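Local structure of TIR protein (Paracoccus denitrificans PD1222, 3H16) at residues Ile23-Ala28 / Ile78-Thr83; Ile109-His114 / Lys131-Thr136. The protein belongs to the TIR-domain family and folds as a five-stranded parallel beta sheet flanked by helices. All coordinates share one frame; numbering follows the deposited sequence.

Both contacts are neighbour pairings in one parallel sheet, whose strands run in the order 50-57, 21-28, 74-81, 109-113, 134-135. Contact 1 joins strands 21-28 and 74-81; contact 2 joins 109-113 to 134-135, the outermost strand within the chain, and their centres lie about 9 Å apart. The strands between them meet directly, through probable hydrogen bonds from Val79 N to Leu110 O and from Leu81 N to Ile112 O. Along the chain both segments of contact 1 precede those of contact 2. Contact 1 is fully buried, whereas contact 2 is only partly so and lies within reach of the second subunit, so the sheet passes from domain core to subunit interface.

Contact 1: Ile23-Ala28 / Ile78-Thr83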
ATOM      1  N   ILE B  23      -3.089 -17.840  -1.713  1.00 24.59           N
ATOM      2  CA  ILE B  23      -3.768 -17.144  -0.640  1.00 24.53           C
ATOM      3  C   ILE B  23      -4.689 -17.990   0.211  1.00 24.97           C
ATOM      4  O   ILE B  23      -5.453 -18.814  -0.308  1.00 25.37           O
ATOM      5  CB  ILE B  23      -4.652 -16.024  -1.229  1.00 28.83           C
ATOM      6  CG1 ILE B  23      -3.797 -15.057  -2.050  1.00 31.06           C
ATOM      7  CG2 ILE B  23      -5.412 -15.305  -0.119  1.00 30.91           C
ATOM      8  CD1 ILE B  23      -4.583 -13.956  -2.701  1.00 32.44           C
ATOM      9  N   PHE B  24      -4.625 -17.782   1.524  1.00 24.65           N
ATOM     10  CA  PHE B  24      -5.543 -18.458   2.433  1.00 24.20           C
ATOM     11  C   PHE B  24      -6.338 -17.310   3.040  1.00 23.38           C
ATOM     12  O   PHE B  24      -5.789 -16.233   3.241  1.00 23.36           O
ATOM     13  CB  PHE B  24      -4.813 -19.256   3.516  1.00 24.56           C
ATOM     14  CG  PHE B  24      -4.116 -18.419   4.544  1.00 24.68           C
ATOM     15  CD1 PHE B  24      -2.790 -18.045   4.371  1.00 25.34           C
ATOM     16  CD2 PHE B  24      -4.754 -18.084   5.732  1.00 26.79           C
ATOM     17  CE1 PHE B  24      -2.098 -17.364   5.373  1.00 26.42           C
ATOM     18  CE2 PHE B  24      -4.072 -17.400   6.744  1.00 28.07           C
ATOM     19  CZ  PHE B  24      -2.738 -17.041   6.566  1.00 26.66           C
ATOM     20  N   ILE B  25      -7.625 -17.521   3.298  1.00 25.59           N
ATOM     21  CA  ILE B  25      -8.475 -16.464   3.860  1.00 26.94           C
ATOM     22  C   ILE B  25      -8.975 -16.716   5.289  1.00 27.31           C
ATOM     23  O   ILE B  25      -9.950 -17.448   5.491  1.00 29.14           O
ATOM     24  CB  ILE B  25      -9.719 -16.225   2.980  1.00 25.30           C
ATOM     25  CG1 ILE B  25      -9.311 -16.045   1.524  1.00 25.39           C
ATOM     26  CG2 ILE B  25     -10.463 -14.996   3.464  1.00 22.51           C
ATOM     27  CD1 ILE B  25     -10.475 -15.812   0.591  1.00 30.35           C
ATOM     28  N   SER B  26      -8.312 -16.107   6.270  1.00 28.27           N
ATOM     29  CA  SER B  26      -8.706 -16.240   7.674  1.00 29.35           C
ATOM     30  C   SER B  26     -10.006 -15.449   7.866  1.00 29.30           C
ATOM     31  O   SER B  26     -10.120 -14.306   7.410  1.00 30.05           O
ATOM     32  CB  SER B  26      -7.613 -15.674   8.583  1.00 32.31           C
ATOM     33  OG  SER B  26      -7.944 -15.838   9.949  1.00 37.00           O
ATOM     34  N   HIS B  27     -10.980 -16.044   8.545  1.00 25.77           N
ATOM     35  CA  HIS B  27     -12.264 -15.386   8.735  1.00 24.28           C
ATOM     36  C   HIS B  27     -13.082 -16.074   9.819  1.00 25.24           C
ATOM     37  O   HIS B  27     -12.847 -17.245  10.142  1.00 24.84           O
ATOM     38  CB  HIS B  27     -13.069 -15.459   7.439  1.00 26.11           C
ATOM     39  CG  HIS B  27     -13.451 -16.860   7.055  1.00 27.49           C
ATOM     40  ND1 HIS B  27     -12.559 -17.748   6.493  1.00 27.18           N
ATOM     41  CD2 HIS B  27     -14.607 -17.546   7.224  1.00 26.57           C
ATOM     42  CE1 HIS B  27     -13.149 -18.919   6.332  1.00 28.36           C
ATOM     43  NE2 HIS B  27     -14.393 -18.822   6.767  1.00 28.23           N
ATOM     44  N   ALA B  28     -14.060 -15.346  10.354  1.00 25.09           N
ATOM     45  CA  ALA B  28     -14.965 -15.872  11.377  1.00 27.02           C
ATOM     46  C   ALA B  28     -16.003 -16.731  10.639  1.00 28.61           C
ATOM     47  O   ALA B  28     -16.541 -16.313   9.611  1.00 30.43           O
ATOM     48  CB  ALA B  28     -15.651 -14.710  12.114  1.00 24.26           C
ATOM     49  N   ILE B  78      -5.044 -13.564   3.929  1.00 26.50           N
ATOM     50  CA  ILE B  78      -6.003 -12.463   4.017  1.00 27.96           C
ATOM     51  C   ILE B  78      -6.786 -12.700   5.299  1.00 26.98           C
ATOM     52  O   ILE B  78      -7.079 -13.847   5.652  1.00 26.87           O
ATOM     53  CB  ILE B  78      -7.041 -12.483   2.841  1.00 29.58           C
ATOM     54  CG1 ILE B  78      -6.402 -12.044   1.531  1.00 29.71           C
ATOM     55  CG2 ILE B  78      -8.216 -11.563   3.151  1.00 29.53           C
ATOM     56  CD1 ILE B  78      -7.354 -12.179   0.352  1.00 32.70           C
ATOM     57  N   VAL B  79      -7.107 -11.632   6.014  1.00 26.28           N
ATOM     58  CA  VAL B  79      -7.913 -11.789   7.210  1.00 24.67           C
ATOM     59  C   VAL B  79      -9.096 -10.831   7.073  1.00 23.64           C
ATOM     60  O   VAL B  79      -8.921  -9.634   6.832  1.00 25.31           O
ATOM     61  CB  VAL B  79      -7.100 -11.512   8.511  1.00 23.23           C
ATOM     62  CG1 VAL B  79      -6.684 -10.057   8.594  1.00 26.28           C
ATOM     63  CG2 VAL B  79      -7.926 -11.879   9.716  1.00 20.74           C
ATOM     64  N   VAL B  80     -10.308 -11.370   7.162  1.00 23.40           N
ATOM     65  CA  VAL B  80     -11.499 -10.538   7.054  1.00 23.55           C
ATOM     66  C   VAL B  80     -11.794  -9.926   8.415  1.00 26.64           C
ATOM     67  O   VAL B  80     -12.149 -10.636   9.365  1.00 26.67           O
ATOM     68  CB  VAL B  80     -12.722 -11.348   6.592  1.00 20.78           C
ATOM     69  CG1 VAL B  80     -13.959 -10.457   6.557  1.00 17.28           C
ATOM     70  CG2 VAL B  80     -12.458 -11.922   5.218  1.00 16.08           C
ATOM     71  N   LEU B  81     -11.621  -8.611   8.518  1.00 27.98           N
ATOM     72  CA  LEU B  81     -11.880  -7.927   9.777  1.00 29.04           C
ATOM     73  C   LEU B  81     -13.304  -7.396   9.818  1.00 28.02           C
ATOM     74  O   LEU B  81     -13.609  -6.359   9.242  1.00 28.10           O
ATOM     75  CB  LEU B  81     -10.882  -6.784   9.992  1.00 29.45           C
ATOM     76  CG  LEU B  81      -9.402  -7.163  10.133  1.00 31.02           C
ATOM     77  CD1 LEU B  81      -8.598  -5.924  10.485  1.00 30.99           C
ATOM     78  CD2 LEU B  81      -9.227  -8.211  11.220  1.00 29.68           C
ATOM     79  N   SER B  82     -14.179  -8.122  10.502  1.00 28.23           N
ATOM     80  CA  SER B  82     -15.576  -7.721  10.634  1.00 28.50           C
ATOM     81  C   SER B  82     -16.019  -7.829  12.091  1.00 29.77           C
ATOM     82  O   SER B  82     -15.290  -8.344  12.945  1.00 30.55           O
ATOM     83  CB  SER B  82     -16.457  -8.638   9.802  1.00 27.22           C
ATOM     84  OG  SER B  82     -16.477  -9.927  10.393  1.00 26.81           O
ATOM     85  N   THR B  83     -17.229  -7.358  12.365  1.00 29.96           N
ATOM     86  CA  THR B  83     -17.779  -7.425  13.708  1.00 28.86           C
ATOM     87  C   THR B  83     -17.721  -8.860  14.218  1.00 28.68           C
ATOM     88  O   THR B  83     -17.379  -9.087  15.377  1.00 28.59           O
ATOM     89  CB  THR B  83     -19.237  -6.963  13.730  1.00 28.23           C
ATOM     90  OG1 THR B  83     -19.301  -5.601  13.304  1.00 31.58           O
ATOM     91  CG2 THR B  83     -19.819  -7.078  15.132  1.00 27.54           C
TER
HETATM   92  O   HOH W   1     -14.395 -12.611   9.420  1.00 32.18           O
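One hydrogen bond and a C-H...O contact from strand 74-81 meet at Ser26 O: Val80 N bonds to it at 3.0 Å and 165°, and the CA of Val79 approaches it to 3.4 Å. This pairs the central strand 74-81 with its neighbour 21-28 in the parallel sheet of the flavodoxin-like TIR fold, and the two strand axes run in the same sense, 24° apart. The pairing continues backward from there. Ser26 N gives a short bond to Ile78 O, 2.6 Å, and Ile78 N bonds to Phe24 O at 2.9 Å. One strand thus uses both N and O of Ser26, the other both N and O of Ile78, as expected of a parallel pair.

On one face the side chains of Ile25 and Ile78 run alongside each other in the same direction. In Ile78 the CG2 branch is anti to the backbone N (chi1 -73° for CG1), and it meets Ile25 CG2 at 4.1 Å. The CD1 tip of Ile78 instead reaches back to Ile23 CG2, 3.7 Å away, where the two chains cross at a slant. Helix 32-45 covers this face, Val36 packing on Ile25 and Phe35 on Val80. Ser26 and Val79 occupy the other face, with Leu98 against Val79.

His27 folds back on its own strand: its ND1 donates to Ile25 O at 2.8 Å, and that oxygen lies in the ring plane, which fixes the ring's rotation. Beyond Ser26 the strands part. The next bond of the pattern would join Ala28 N to Val80 O, but Ala28 N is 5.2 Å from Val80 O, and one water closes the gap, accepting from Ala28 N and donating to Val80 O.

Contact 2: Ile109-His114 / Lys131-Thr136; sequences ILPIWH and KLAFNT
Trp113 lies across Ala133 and Asn135. Its CB sits 3.8 Å from Asn135 OD1, an oxygen that itself accepts from Ser137 N. CG is anti to the carbonyl carbon (chi1 -71°), a turn that carries the indole back along strand 134-135, where CD1 comes to 3.9 Å and NE1 to 3.8 Å of Ala133 CB. The same methyl is pressed at 3.4 Å by Pro111 CG, so one small side chain is touched by both the pyrrolidine and the indole.

Between the two strands the backbones pair in parallel: Phe134 N donates to Pro111 O, Trp113 N to Phe134 O at 2.8 Å, and Thr136 N to Trp113 O. The pairing closes a beta-alpha-beta crossover, strand 109-113 being followed by helices 118-124 and 126-129 before 134-135, the outermost strand within the chain, adds to the sheet.

On the other face Ile112 CG1 packs on Phe134 CB. The phenyl ring presents its edge to Leu110 CD1 and also meets the ring of Phe124 of the second subunit. Farther along, His114 ND1 and Thr136 OG1 share a hydrogen bond of 2.8 Å and 165°, in which the proton may sit on either partner. OG1 lies in the imidazole plane, while Phe35 stacks on that ring, and Thr136 CG2 turns to Ile112 CG2, 3.7 Å away.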
ATOM      1  N   ILE B 109       0.218 -10.908   5.598  1.00 42.05           N
ATOM      2  CA  ILE B 109      -1.180 -10.974   5.985  1.00 39.07           C
ATOM      3  C   ILE B 109      -1.863  -9.655   5.643  1.00 35.07           C
ATOM      4  O   ILE B 109      -1.586  -8.610   6.237  1.00 30.37           O
ATOM      5  CB  ILE B 109      -1.341 -11.272   7.484  1.00 42.58           C
ATOM      6  CG1 ILE B 109      -0.774 -12.658   7.786  1.00 49.07           C
ATOM      7  CG2 ILE B 109      -2.811 -11.227   7.872  1.00 48.66           C
ATOM      8  CD1 ILE B 109      -0.923 -13.073   9.227  1.00 51.83           C
ATOM      9  N   LEU B 110      -2.753  -9.724   4.661  1.00 30.63           N
ATOM     10  CA  LEU B 110      -3.484  -8.563   4.200  1.00 25.34           C
ATOM     11  C   LEU B 110      -4.855  -8.542   4.827  1.00 24.04           C
ATOM     12  O   LEU B 110      -5.637  -9.487   4.684  1.00 25.81           O
ATOM     13  CB  LEU B 110      -3.596  -8.599   2.676  1.00 27.44           C
ATOM     14  CG  LEU B 110      -2.251  -8.752   1.953  1.00 28.46           C
ATOM     15  CD1 LEU B 110      -2.471  -8.759   0.462  1.00 31.40           C
ATOM     16  CD2 LEU B 110      -1.324  -7.603   2.333  1.00 28.68           C
ATOM     17  N   PRO B 111      -5.160  -7.473   5.566  1.00 23.53           N
ATOM     18  CA  PRO B 111      -6.470  -7.358   6.212  1.00 23.52           C
ATOM     19  C   PRO B 111      -7.482  -6.671   5.299  1.00 23.74           C
ATOM     20  O   PRO B 111      -7.118  -5.837   4.466  1.00 23.49           O
ATOM     21  CB  PRO B 111      -6.163  -6.520   7.455  1.00 23.30           C
ATOM     22  CG  PRO B 111      -5.137  -5.566   6.940  1.00 21.92           C
ATOM     23  CD  PRO B 111      -4.225  -6.455   6.083  1.00 20.66           C
ATOM     24  N   ILE B 112      -8.749  -7.025   5.453  1.00 25.05           N
ATOM     25  CA  ILE B 112      -9.805  -6.415   4.660  1.00 24.61           C
ATOM     26  C   ILE B 112     -10.922  -6.040   5.621  1.00 24.13           C
ATOM     27  O   ILE B 112     -11.566  -6.925   6.190  1.00 24.06           O
ATOM     28  CB  ILE B 112     -10.379  -7.391   3.614  1.00 25.99           C
ATOM     29  CG1 ILE B 112      -9.292  -7.815   2.631  1.00 26.04           C
ATOM     30  CG2 ILE B 112     -11.525  -6.738   2.872  1.00 24.09           C
ATOM     31  CD1 ILE B 112      -9.810  -8.713   1.514  1.00 30.58           C
ATOM     32  N   TRP B 113     -11.133  -4.737   5.815  1.00 23.57           N
ATOM     33  CA  TRP B 113     -12.186  -4.249   6.698  1.00 22.20           C
ATOM     34  C   TRP B 113     -13.502  -4.505   5.998  1.00 21.57           C
ATOM     35  O   TRP B 113     -13.639  -4.225   4.812  1.00 22.80           O
ATOM     36  CB  TRP B 113     -12.016  -2.752   6.964  1.00 22.45           C
ATOM     37  CG  TRP B 113     -10.838  -2.422   7.834  1.00 21.62           C
ATOM     38  CD1 TRP B 113      -9.708  -3.173   8.005  1.00 23.55           C
ATOM     39  CD2 TRP B 113     -10.649  -1.233   8.610  1.00 20.82           C
ATOM     40  NE1 TRP B 113      -8.828  -2.522   8.837  1.00 22.75           N
ATOM     41  CE2 TRP B 113      -9.380  -1.330   9.223  1.00 21.30           C
ATOM     42  CE3 TRP B 113     -11.427  -0.089   8.842  1.00 22.15           C
ATOM     43  CZ2 TRP B 113      -8.869  -0.330  10.051  1.00 21.99           C
ATOM     44  CZ3 TRP B 113     -10.917   0.912   9.666  1.00 20.95           C
ATOM     45  CH2 TRP B 113      -9.649   0.782  10.259  1.00 24.27           C
ATOM     46  N   HIS B 114     -14.470  -5.037   6.733  1.00 23.04           N
ATOM     47  CA  HIS B 114     -15.768  -5.353   6.162  1.00 24.94           C
ATOM     48  C   HIS B 114     -16.947  -4.959   7.065  1.00 26.53           C
ATOM     49  O   HIS B 114     -17.170  -5.545   8.136  1.00 26.41           O
ATOM     50  CB  HIS B 114     -15.823  -6.848   5.844  1.00 23.01           C
ATOM     51  CG  HIS B 114     -17.046  -7.254   5.094  1.00 23.87           C
ATOM     52  ND1 HIS B 114     -17.439  -6.634   3.927  1.00 23.00           N
ATOM     53  CD2 HIS B 114     -17.978  -8.202   5.352  1.00 23.93           C
ATOM     54  CE1 HIS B 114     -18.563  -7.179   3.500  1.00 24.63           C
ATOM     55  NE2 HIS B 114     -18.913  -8.133   4.347  1.00 25.11           N
ATOM     56  N   LYS B 131      -3.377   0.694  10.856  1.00 30.53           N
ATOM     57  CA  LYS B 131      -2.655   0.025   9.778  1.00 30.26           C
ATOM     58  C   LYS B 131      -3.490   0.143   8.500  1.00 26.16           C
ATOM     59  O   LYS B 131      -4.632  -0.288   8.464  1.00 22.10           O
ATOM     60  CB  LYS B 131      -2.429  -1.445  10.146  1.00 34.64           C
ATOM     61  CG  LYS B 131      -1.572  -2.224   9.163  1.00 44.95           C
ATOM     62  CD  LYS B 131      -1.382  -3.666   9.627  1.00 50.97           C
ATOM     63  CE  LYS B 131      -0.429  -4.432   8.718  1.00 52.92           C
ATOM     64  NZ  LYS B 131      -0.900  -4.453   7.312  1.00 52.74           N
ATOM     65  N   LEU B 132      -2.931   0.743   7.457  1.00 24.58           N
ATOM     66  CA  LEU B 132      -3.681   0.894   6.225  1.00 25.04           C
ATOM     67  C   LEU B 132      -4.078  -0.481   5.696  1.00 26.11           C
ATOM     68  O   LEU B 132      -3.272  -1.424   5.695  1.00 28.28           O
ATOM     69  CB  LEU B 132      -2.864   1.669   5.192  1.00 25.63           C
ATOM     70  CG  LEU B 132      -2.487   3.117   5.567  1.00 27.90           C
ATOM     71  CD1 LEU B 132      -2.002   3.820   4.318  1.00 28.34           C
ATOM     72  CD2 LEU B 132      -3.670   3.881   6.155  1.00 27.47           C
ATOM     73  N   ALA B 133      -5.326  -0.605   5.257  1.00 22.52           N
ATOM     74  CA  ALA B 133      -5.802  -1.879   4.764  1.00 21.67           C
ATOM     75  C   ALA B 133      -6.800  -1.752   3.621  1.00 21.56           C
ATOM     76  O   ALA B 133      -7.118  -0.656   3.187  1.00 22.55           O
ATOM     77  CB  ALA B 133      -6.427  -2.640   5.904  1.00 20.81           C
ATOM     78  N   PHE B 134      -7.273  -2.887   3.115  1.00 23.03           N
ATOM     79  CA  PHE B 134      -8.275  -2.884   2.061  1.00 24.31           C
ATOM     80  C   PHE B 134      -9.595  -2.760   2.803  1.00 25.70           C
ATOM     81  O   PHE B 134      -9.749  -3.294   3.909  1.00 26.21           O
ATOM     82  CB  PHE B 134      -8.210  -4.173   1.249  1.00 25.35           C
ATOM     83  CG  PHE B 134      -7.010  -4.252   0.373  1.00 29.49           C
ATOM     84  CD1 PHE B 134      -6.825  -3.324  -0.643  1.00 28.97           C
ATOM     85  CD2 PHE B 134      -6.016  -5.188   0.613  1.00 31.22           C
ATOM     86  CE1 PHE B 134      -5.664  -3.319  -1.400  1.00 31.92           C
ATOM     87  CE2 PHE B 134      -4.842  -5.196  -0.141  1.00 33.51           C
ATOM     88  CZ  PHE B 134      -4.666  -4.257  -1.148  1.00 34.81           C
ATOM     89  N   ASN B 135     -10.534  -2.050   2.191  1.00 26.61           N
ATOM     90  CA  ASN B 135     -11.832  -1.768   2.793  1.00 26.82           C
ATOM     91  C   ASN B 135     -12.967  -1.991   1.768  1.00 26.43           C
ATOM     92  O   ASN B 135     -13.034  -1.284   0.759  1.00 27.78           O
ATOM     93  CB  ASN B 135     -11.806  -0.301   3.239  1.00 25.30           C
ATOM     94  CG  ASN B 135     -12.856   0.025   4.264  1.00 26.89           C
ATOM     95  OD1 ASN B 135     -13.849  -0.697   4.403  1.00 27.29           O
ATOM     96  ND2 ASN B 135     -12.654   1.132   4.987  1.00 23.15           N
ATOM     97  N   THR B 136     -13.863  -2.946   2.017  1.00 24.20           N
ATOM     98  CA  THR B 136     -14.952  -3.185   1.066  1.00 23.71           C
ATOM     99  C   THR B 136     -15.945  -2.018   1.043  1.00 24.20           C
ATOM    100  O   THR B 136     -16.893  -2.003   0.258  1.00 22.63           O
ATOM    101  CB  THR B 136     -15.736  -4.474   1.384  1.00 21.45           C
ATOM    102  OG1 THR B 136     -16.466  -4.307   2.603  1.00 22.96           O
ATOM    103  CG2 THR B 136     -14.795  -5.647   1.526  1.00 21.33           C
TER